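Long-range contact in arginyl-tRNA synthetase, putative (Plasmodium falciparum, PDB 5JLD), which probably joins L-arginine to its cognate tRNA at the expense of ATP, as a class I aminoacyl-tRNA synthetase acting as a monomer: residues A[22-35]-A[47-61]. Residues are numbered along the deposited sequence; the frame is centred on the assembly and turned at random.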
ATOM      1  N   ILE A  22     -12.831 -14.181 -28.258  1.00 39.47           N
ATOM      2  CA  ILE A  22     -14.242 -13.895 -28.052  1.00 49.81           C
ATOM      3  C   ILE A  22     -14.770 -13.005 -29.164  1.00 52.93           C
ATOM      4  O   ILE A  22     -15.816 -13.294 -29.754  1.00 56.41           O
ATOM      5  CB  ILE A  22     -14.488 -13.206 -26.681  1.00 46.42           C
ATOM      6  CG1 ILE A  22     -14.369 -14.222 -25.534  1.00 48.38           C
ATOM      7  CG2 ILE A  22     -15.859 -12.548 -26.652  1.00 41.54           C
ATOM      8  CD1 ILE A  22     -14.252 -13.564 -24.157  1.00 50.93           C
ATOM      9  N   GLN A  23     -14.036 -11.932 -29.456  1.00 48.77           N
ATOM     10  CA  GLN A  23     -14.413 -11.023 -30.539  1.00 54.44           C
ATOM     11  C   GLN A  23     -14.513 -11.739 -31.878  1.00 50.12           C
ATOM     12  O   GLN A  23     -15.437 -11.497 -32.654  1.00 48.71           O
ATOM     13  CB  GLN A  23     -13.413  -9.875 -30.654  1.00 64.32           C
ATOM     14  CG  GLN A  23     -14.083  -8.548 -30.872  1.00 72.72           C
ATOM     15  CD  GLN A  23     -15.034  -8.220 -29.739  1.00 74.83           C
ATOM     16  OE1 GLN A  23     -14.696  -8.384 -28.566  1.00 73.73           O
ATOM     17  NE2 GLN A  23     -16.237  -7.781 -30.083  1.00 75.46           N
ATOM     18  N   LYS A  24     -13.557 -12.618 -32.145  1.00 48.75           N
ATOM     19  CA  LYS A  24     -13.556 -13.388 -33.387  1.00 50.78           C
ATOM     20  C   LYS A  24     -14.762 -14.345 -33.449  1.00 63.32           C
ATOM     21  O   LYS A  24     -15.407 -14.503 -34.498  1.00 59.76           O
ATOM     22  CB  LYS A  24     -12.241 -14.159 -33.504  1.00 53.68           C
ATOM     23  CG  LYS A  24     -11.962 -14.783 -34.867  1.00 63.79           C
ATOM     24  CD  LYS A  24     -10.591 -15.462 -34.882  1.00 63.51           C
ATOM     25  CE  LYS A  24     -10.454 -16.440 -36.048  1.00 63.58           C
ATOM     26  NZ  LYS A  24      -9.292 -17.368 -35.866  1.00 57.42           N
ATOM     27  N   CYS A  25     -15.063 -14.977 -32.315  1.00 61.56           N
ATOM     28  CA  CYS A  25     -16.195 -15.894 -32.207  1.00 58.77           C
ATOM     29  C   CYS A  25     -17.524 -15.185 -32.400  1.00 54.61           C
ATOM     30  O   CYS A  25     -18.407 -15.674 -33.095  1.00 58.95           O
ATOM     31  CB  CYS A  25     -16.210 -16.583 -30.842  1.00 57.29           C
ATOM     32  SG  CYS A  25     -14.954 -17.819 -30.623  1.00 48.58           S
ATOM     33  N   PHE A  26     -17.661 -14.035 -31.750  1.00 49.58           N
ATOM     34  CA  PHE A  26     -18.911 -13.304 -31.779  1.00 56.05           C
ATOM     35  C   PHE A  26     -18.661 -11.827 -32.112  1.00 52.66           C
ATOM     36  O   PHE A  26     -18.681 -10.982 -31.223  1.00 55.73           O
ATOM     37  CB  PHE A  26     -19.626 -13.470 -30.437  1.00 57.78           C
ATOM     38  CG  PHE A  26     -19.708 -14.910 -29.969  1.00 58.08           C
ATOM     39  CD1 PHE A  26     -20.589 -15.802 -30.576  1.00 59.00           C
ATOM     40  CD2 PHE A  26     -18.908 -15.370 -28.930  1.00 56.25           C
ATOM     41  CE1 PHE A  26     -20.676 -17.131 -30.157  1.00 54.42           C
ATOM     42  CE2 PHE A  26     -18.984 -16.694 -28.502  1.00 53.62           C
ATOM     43  CZ  PHE A  26     -19.869 -17.577 -29.120  1.00 51.53           C
ATOM     44  N   PRO A  27     -18.424 -11.525 -33.402  1.00 50.97           N
ATOM     45  CA  PRO A  27     -17.967 -10.202 -33.871  1.00 58.15           C
ATOM     46  C   PRO A  27     -18.756  -9.017 -33.328  1.00 74.36           C
ATOM     47  O   PRO A  27     -18.151  -8.005 -32.959  1.00 78.50           O
ATOM     48  CB  PRO A  27     -18.125 -10.301 -35.389  1.00 54.90           C
ATOM     49  CG  PRO A  27     -17.948 -11.763 -35.687  1.00 56.77           C
ATOM     50  CD  PRO A  27     -18.525 -12.503 -34.506  1.00 54.05           C
ATOM     51  N   SER A  28     -20.078  -9.141 -33.257  1.00 87.05           N
ATOM     52  CA  SER A  28     -20.916  -8.040 -32.800  1.00 98.01           C
ATOM     53  C   SER A  28     -21.381  -8.276 -31.365  1.00 96.99           C
ATOM     54  O   SER A  28     -22.576  -8.235 -31.071  1.00101.46           O
ATOM     55  CB  SER A  28     -22.110  -7.865 -33.743  1.00106.05           C
ATOM     56  OG  SER A  28     -23.021  -6.889 -33.271  1.00111.59           O
ATOM     57  N   ILE A  29     -20.427  -8.522 -30.470  1.00 86.26           N
ATOM     58  CA  ILE A  29     -20.738  -8.754 -29.064  1.00 76.51           C
ATOM     59  C   ILE A  29     -19.988  -7.757 -28.197  1.00 71.52           C
ATOM     60  O   ILE A  29     -18.878  -7.341 -28.530  1.00 82.96           O
ATOM     61  CB  ILE A  29     -20.389 -10.211 -28.626  1.00 63.70           C
ATOM     62  CG1 ILE A  29     -21.293 -10.683 -27.487  1.00 60.60           C
ATOM     63  CG2 ILE A  29     -18.913 -10.353 -28.236  1.00 67.10           C
ATOM     64  CD1 ILE A  29     -20.997 -12.110 -27.042  1.00 59.80           C
ATOM     65  N   SER A  30     -20.606  -7.340 -27.099  1.00 63.76           N
ATOM     66  CA  SER A  30     -19.895  -6.520 -26.127  1.00 63.68           C
ATOM     67  C   SER A  30     -19.724  -7.368 -24.885  1.00 63.15           C
ATOM     68  O   SER A  30     -20.664  -7.573 -24.117  1.00 63.11           O
ATOM     69  CB  SER A  30     -20.634  -5.209 -25.815  1.00 54.46           C
ATOM     70  N   GLU A  31     -18.510  -7.869 -24.709  1.00 62.48           N
ATOM     71  CA  GLU A  31     -18.218  -8.853 -23.679  1.00 56.38           C
ATOM     72  C   GLU A  31     -16.750  -8.715 -23.286  1.00 55.29           C
ATOM     73  O   GLU A  31     -15.859  -9.171 -24.001  1.00 64.43           O
ATOM     74  CB  GLU A  31     -18.539 -10.274 -24.187  1.00 58.00           C
ATOM     75  CG  GLU A  31     -18.159 -11.420 -23.234  1.00 55.65           C
ATOM     76  CD  GLU A  31     -19.124 -11.571 -22.069  1.00 61.03           C
ATOM     77  OE1 GLU A  31     -20.308 -11.203 -22.218  1.00 65.20           O
ATOM     78  OE2 GLU A  31     -18.691 -12.032 -20.991  1.00 63.75           O
ATOM     79  N   ASP A  32     -16.499  -8.059 -22.160  1.00 50.89           N
ATOM     80  CA  ASP A  32     -15.135  -7.843 -21.708  1.00 51.11           C
ATOM     81  C   ASP A  32     -14.623  -9.104 -21.028  1.00 50.69           C
ATOM     82  O   ASP A  32     -15.232  -9.600 -20.079  1.00 50.91           O
ATOM     83  CB  ASP A  32     -15.058  -6.644 -20.763  1.00 64.88           C
ATOM     84  CG  ASP A  32     -13.631  -6.182 -20.528  1.00 84.99           C
ATOM     85  OD1 ASP A  32     -12.985  -6.677 -19.580  1.00 95.84           O
ATOM     86  OD2 ASP A  32     -13.156  -5.317 -21.293  1.00 91.62           O
ATOM     87  N   ALA A  33     -13.516  -9.631 -21.540  1.00 50.09           N
ATOM     88  CA  ALA A  33     -12.945 -10.861 -21.009  1.00 51.90           C
ATOM     89  C   ALA A  33     -12.452 -10.635 -19.593  1.00 49.84           C
ATOM     90  O   ALA A  33     -11.818  -9.625 -19.302  1.00 50.62           O
ATOM     91  CB  ALA A  33     -11.810 -11.356 -21.889  1.00 45.63           C
ATOM     92  N   ILE A  34     -12.760 -11.574 -18.711  1.00 49.13           N
ATOM     93  CA  ILE A  34     -12.225 -11.522 -17.364  1.00 51.18           C
ATOM     94  C   ILE A  34     -11.394 -12.773 -17.107  1.00 47.34           C
ATOM     95  O   ILE A  34     -11.807 -13.894 -17.410  1.00 51.20           O
ATOM     96  CB  ILE A  34     -13.328 -11.378 -16.304  1.00 55.98           C
ATOM     97  CG1 ILE A  34     -14.082 -10.059 -16.511  1.00 68.07           C
ATOM     98  CG2 ILE A  34     -12.720 -11.416 -14.914  1.00 57.23           C
ATOM     99  CD1 ILE A  34     -15.140  -9.773 -15.453  1.00 70.63           C
ATOM    100  N   VAL A  35     -10.212 -12.552 -16.558  1.00 41.64           N
ATOM    101  CA  VAL A  35      -9.249 -13.598 -16.319  1.00 51.16           C
ATOM    102  C   VAL A  35      -8.916 -13.667 -14.833  1.00 50.94           C
ATOM    103  O   VAL A  35      -8.648 -12.648 -14.191  1.00 53.42           O
ATOM    104  CB  VAL A  35      -7.982 -13.361 -17.175  1.00 47.90           C
ATOM    105  CG1 VAL A  35      -6.793 -14.191 -16.671  1.00 40.82           C
ATOM    106  CG2 VAL A  35      -8.302 -13.674 -18.621  1.00 41.71           C
ATOM    107  N   CYS A  47     -10.589 -18.415 -17.556  1.00 47.00           N
ATOM    108  CA  CYS A  47     -11.503 -17.415 -18.083  1.00 46.39           C
ATOM    109  C   CYS A  47     -12.909 -17.985 -18.102  1.00 45.68           C
ATOM    110  O   CYS A  47     -13.133 -19.101 -18.576  1.00 50.99           O
ATOM    111  CB  CYS A  47     -11.083 -16.967 -19.481  1.00 52.36           C
ATOM    112  SG  CYS A  47     -12.343 -15.967 -20.322  1.00 50.46           S
ATOM    113  N   ASN A  48     -13.857 -17.212 -17.582  1.00 38.59           N
ATOM    114  CA  ASN A  48     -15.198 -17.711 -17.326  1.00 41.35           C
ATOM    115  C   ASN A  48     -16.264 -17.172 -18.272  1.00 40.67           C
ATOM    116  O   ASN A  48     -17.454 -17.494 -18.118  1.00 44.36           O
ATOM    117  CB  ASN A  48     -15.591 -17.400 -15.874  1.00 44.03           C
ATOM    118  CG  ASN A  48     -15.071 -18.445 -14.901  1.00 45.98           C
ATOM    119  OD1 ASN A  48     -13.871 -18.680 -14.807  1.00 45.62           O
ATOM    120  ND2 ASN A  48     -15.979 -19.093 -14.190  1.00 54.11           N
ATOM    121  N   ASN A  49     -15.840 -16.414 -19.286  1.00 36.36           N
ATOM    122  CA  ASN A  49     -16.785 -15.638 -20.100  1.00 38.57           C
ATOM    123  C   ASN A  49     -17.772 -16.465 -20.899  1.00 42.02           C
ATOM    124  O   ASN A  49     -18.870 -15.988 -21.205  1.00 50.15           O
ATOM    125  CB  ASN A  49     -16.030 -14.700 -21.039  1.00 50.81           C
ATOM    126  CG  ASN A  49     -15.460 -13.500 -20.309  1.00 53.88           C
ATOM    127  OD1 ASN A  49     -14.393 -13.586 -19.709  1.00 55.01           O
ATOM    128  ND2 ASN A  49     -16.181 -12.383 -20.332  1.00 53.95           N
ATOM    129  N   ALA A  50     -17.418 -17.711 -21.205  1.00 42.83           N
ATOM    130  CA  ALA A  50     -18.335 -18.580 -21.931  1.00 47.75           C
ATOM    131  C   ALA A  50     -19.633 -18.762 -21.156  1.00 45.73           C
ATOM    132  O   ALA A  50     -20.700 -18.902 -21.743  1.00 42.68           O
ATOM    133  CB  ALA A  50     -17.695 -19.945 -22.216  1.00 42.83           C
ATOM    134  N   ILE A  51     -19.540 -18.758 -19.830  1.00 53.44           N
ATOM    135  CA  ILE A  51     -20.713 -19.012 -18.999  1.00 52.26           C
ATOM    136  C   ILE A  51     -21.690 -17.838 -19.134  1.00 46.17           C
ATOM    137  O   ILE A  51     -22.883 -18.028 -19.386  1.00 51.63           O
ATOM    138  CB  ILE A  51     -20.301 -19.259 -17.539  1.00 53.73           C
ATOM    139  CG1 ILE A  51     -19.456 -20.541 -17.483  1.00 61.07           C
ATOM    140  CG2 ILE A  51     -21.533 -19.378 -16.627  1.00 44.82           C
ATOM    141  CD1 ILE A  51     -18.822 -20.836 -16.140  1.00 57.46           C
ATOM    142  N   ASN A  52     -21.166 -16.628 -19.052  1.00 44.43           N
ATOM    143  CA  ASN A  52     -22.001 -15.443 -19.238  1.00 53.64           C
ATOM    144  C   ASN A  52     -22.534 -15.292 -20.669  1.00 60.68           C
ATOM    145  O   ASN A  52     -23.683 -14.881 -20.874  1.00 61.25           O
ATOM    146  CB  ASN A  52     -21.228 -14.201 -18.812  1.00 57.20           C
ATOM    147  CG  ASN A  52     -21.184 -14.054 -17.298  1.00 71.68           C
ATOM    148  OD1 ASN A  52     -21.714 -14.903 -16.566  1.00 63.94           O
ATOM    149  ND2 ASN A  52     -20.549 -12.989 -16.817  1.00 81.01           N
ATOM    150  N   ILE A  53     -21.722 -15.657 -21.658  1.00 58.31           N
ATOM    151  CA  ILE A  53     -22.183 -15.596 -23.039  1.00 45.04           C
ATOM    152  C   ILE A  53     -23.312 -16.594 -23.247  1.00 51.09           C
ATOM    153  O   ILE A  53     -24.273 -16.306 -23.956  1.00 59.03           O
ATOM    154  CB  ILE A  53     -21.040 -15.863 -24.034  1.00 44.90           C
ATOM    155  CG1 ILE A  53     -20.000 -14.743 -23.941  1.00 50.95           C
ATOM    156  CG2 ILE A  53     -21.575 -15.931 -25.455  1.00 44.01           C
ATOM    157  CD1 ILE A  53     -18.756 -14.972 -24.764  1.00 51.71           C
ATOM    158  N   TYR A  54     -23.204 -17.765 -22.618  1.00 51.79           N
ATOM    159  CA  TYR A  54     -24.244 -18.789 -22.736  1.00 54.11           C
ATOM    160  C   TYR A  54     -25.513 -18.336 -22.039  1.00 51.40           C
ATOM    161  O   TYR A  54     -26.606 -18.560 -22.534  1.00 49.78           O
ATOM    162  CB  TYR A  54     -23.784 -20.132 -22.153  1.00 54.72           C
ATOM    163  CG  TYR A  54     -24.833 -21.229 -22.239  1.00 54.48           C
ATOM    164  CD1 TYR A  54     -25.227 -21.746 -23.461  1.00 59.29           C
ATOM    165  CD2 TYR A  54     -25.423 -21.748 -21.094  1.00 52.05           C
ATOM    166  CE1 TYR A  54     -26.182 -22.745 -23.546  1.00 62.49           C
ATOM    167  CE2 TYR A  54     -26.378 -22.751 -21.167  1.00 59.96           C
ATOM    168  CZ  TYR A  54     -26.756 -23.240 -22.393  1.00 62.04           C
ATOM    169  OH  TYR A  54     -27.700 -24.239 -22.474  1.00 65.67           O
ATOM    170  N   LYS A  55     -25.374 -17.686 -20.890  1.00 59.24           N
ATOM    171  CA  LYS A  55     -26.562 -17.226 -20.185  1.00 72.11           C
ATOM    172  C   LYS A  55     -27.274 -16.125 -20.977  1.00 69.42           C
ATOM    173  O   LYS A  55     -28.489 -16.177 -21.142  1.00 66.63           O
ATOM    174  CB  LYS A  55     -26.199 -16.760 -18.770  1.00 79.78           C
ATOM    175  CG  LYS A  55     -25.771 -17.927 -17.876  1.00 88.26           C
ATOM    176  CD  LYS A  55     -25.660 -17.563 -16.400  1.00 94.70           C
ATOM    177  CE  LYS A  55     -24.546 -16.559 -16.124  1.00 93.53           C
ATOM    178  NZ  LYS A  55     -24.363 -16.296 -14.660  1.00 84.02           N
ATOM    179  N   LYS A  56     -26.523 -15.160 -21.503  1.00 69.03           N
ATOM    180  CA  LYS A  56     -27.127 -14.066 -22.278  1.00 69.47           C
ATOM    181  C   LYS A  56     -27.709 -14.501 -23.630  1.00 75.91           C
ATOM    182  O   LYS A  56     -28.875 -14.234 -23.931  1.00 81.91           O
ATOM    183  CB  LYS A  56     -26.106 -12.960 -22.527  1.00 62.50           C
ATOM    184  CG  LYS A  56     -25.748 -12.137 -21.306  1.00 62.80           C
ATOM    185  CD  LYS A  56     -24.951 -10.895 -21.699  1.00 70.12           C
ATOM    186  CE  LYS A  56     -25.782  -9.948 -22.554  1.00 70.38           C
ATOM    187  NZ  LYS A  56     -25.079  -8.648 -22.775  1.00 64.03           N
ATOM    188  N   TYR A  57     -26.888 -15.157 -24.444  1.00 69.60           N
ATOM    189  CA  TYR A  57     -27.238 -15.398 -25.839  1.00 70.13           C
ATOM    190  C   TYR A  57     -27.348 -16.875 -26.192  1.00 70.62           C
ATOM    191  O   TYR A  57     -27.439 -17.222 -27.366  1.00 70.18           O
ATOM    192  CB  TYR A  57     -26.202 -14.754 -26.761  1.00 67.09           C
ATOM    193  CG  TYR A  57     -25.876 -13.306 -26.453  1.00 62.88           C
ATOM    194  CD1 TYR A  57     -26.838 -12.309 -26.580  1.00 64.25           C
ATOM    195  CD2 TYR A  57     -24.597 -12.933 -26.058  1.00 63.08           C
ATOM    196  CE1 TYR A  57     -26.541 -10.985 -26.309  1.00 67.88           C
ATOM    197  CE2 TYR A  57     -24.286 -11.604 -25.784  1.00 65.22           C
ATOM    198  CZ  TYR A  57     -25.260 -10.636 -25.915  1.00 70.53           C
ATOM    199  OH  TYR A  57     -24.954  -9.315 -25.642  1.00 69.76           O
ATOM    200  N   GLY A  58     -27.343 -17.738 -25.181  1.00 75.01           N
ATOM    201  CA  GLY A  58     -27.280 -19.177 -25.394  1.00 73.81           C
ATOM    202  C   GLY A  58     -28.387 -19.805 -26.214  1.00 76.30           C
ATOM    203  O   GLY A  58     -28.115 -20.521 -27.184  1.00 71.08           O
ATOM    204  N   LYS A  59     -29.634 -19.559 -25.819  1.00 81.62           N
ATOM    205  CA  LYS A  59     -30.780 -20.133 -26.518  1.00 86.05           C
ATOM    206  C   LYS A  59     -30.855 -19.599 -27.943  1.00 91.79           C
ATOM    207  O   LYS A  59     -31.213 -20.322 -28.868  1.00 98.50           O
ATOM    208  CB  LYS A  59     -32.084 -19.837 -25.770  1.00 86.52           C
ATOM    209  N   GLU A  60     -30.506 -18.326 -28.105  1.00 90.94           N
ATOM    210  CA  GLU A  60     -30.484 -17.674 -29.410  1.00 92.18           C
ATOM    211  C   GLU A  60     -29.640 -18.435 -30.420  1.00 92.49           C
ATOM    212  O   GLU A  60     -30.137 -18.905 -31.446  1.00 96.63           O
ATOM    213  CB  GLU A  60     -29.937 -16.259 -29.281  1.00 94.56           C
ATOM    214  CG  GLU A  60     -30.969 -15.179 -29.092  1.00100.55           C
ATOM    215  CD  GLU A  60     -30.318 -13.836 -28.824  1.00102.32           C
ATOM    216  OE1 GLU A  60     -29.764 -13.240 -29.772  1.00103.65           O
ATOM    217  OE2 GLU A  60     -30.337 -13.387 -27.659  1.00101.45           O
ATOM    218  N   LEU A  61     -28.354 -18.556 -30.107  1.00 86.38           N
ATOM    219  CA  LEU A  61     -27.371 -19.108 -31.031  1.00 80.04           C
ATOM    220  C   LEU A  61     -27.372 -20.638 -31.062  1.00 82.77           C
ATOM    221  O   LEU A  61     -26.406 -21.258 -31.509  1.00 80.08           O
ATOM    222  CB  LEU A  61     -25.980 -18.590 -30.666  1.00 69.94           C
ATOM    223  CG  LEU A  61     -25.904 -17.088 -30.373  1.00 74.32           C
ATOM    224  CD1 LEU A  61     -24.500 -16.684 -29.915  1.00 71.02           C
ATOM    225  CD2 LEU A  61     -26.351 -16.250 -31.570  1.00 76.14           C
TER
HETATM  226  O   HOH W   1     -22.319  -9.699 -23.820  1.00 50.69           O
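In the N-terminal domain of this arginyl-tRNA synthetase, the loop leaving helix 10-25 packs against helix 49-57, with Asn49 and Ile53 contributing most on the helix side. Asn49 grips the loop through both ends of its amide. Its OD1 accepts a bond from Ile34 N at 2.8 Å, nearly straight (171°), in the carbonyl plane and on a lone pair. ND2 donates to Glu31 OE2 at 2.6 Å, on the anti lone pair of that oxygen, and to Asp32 O at 3.0 Å, from above its carbonyl plane. An amide suits this place because it can donate and accept at once. Glu31 extends from the backbone (chi1 175°) and then bends at chi2, which lays its CG and CD against Ile53 CG1. Its carboxylate stands 83° from the Asn49 amide plane; a water links OE1 to Ser30 O and Lys56 NZ. Farther along, the contact is apolar: beta-branched Ile53 turns CG2 over one face of the Phe26 ring, 4.1 Å from CE2, Ile29 CD1 lies 3.6 Å from Tyr57 CE2, and Leu61 CD1 approaches Phe26 CE1. Gln19 also bonds Glu31 O and Ala33 N. The N-H of Asn49, with Lys56 NZ nearby through the water, probably favours a charged Glu31.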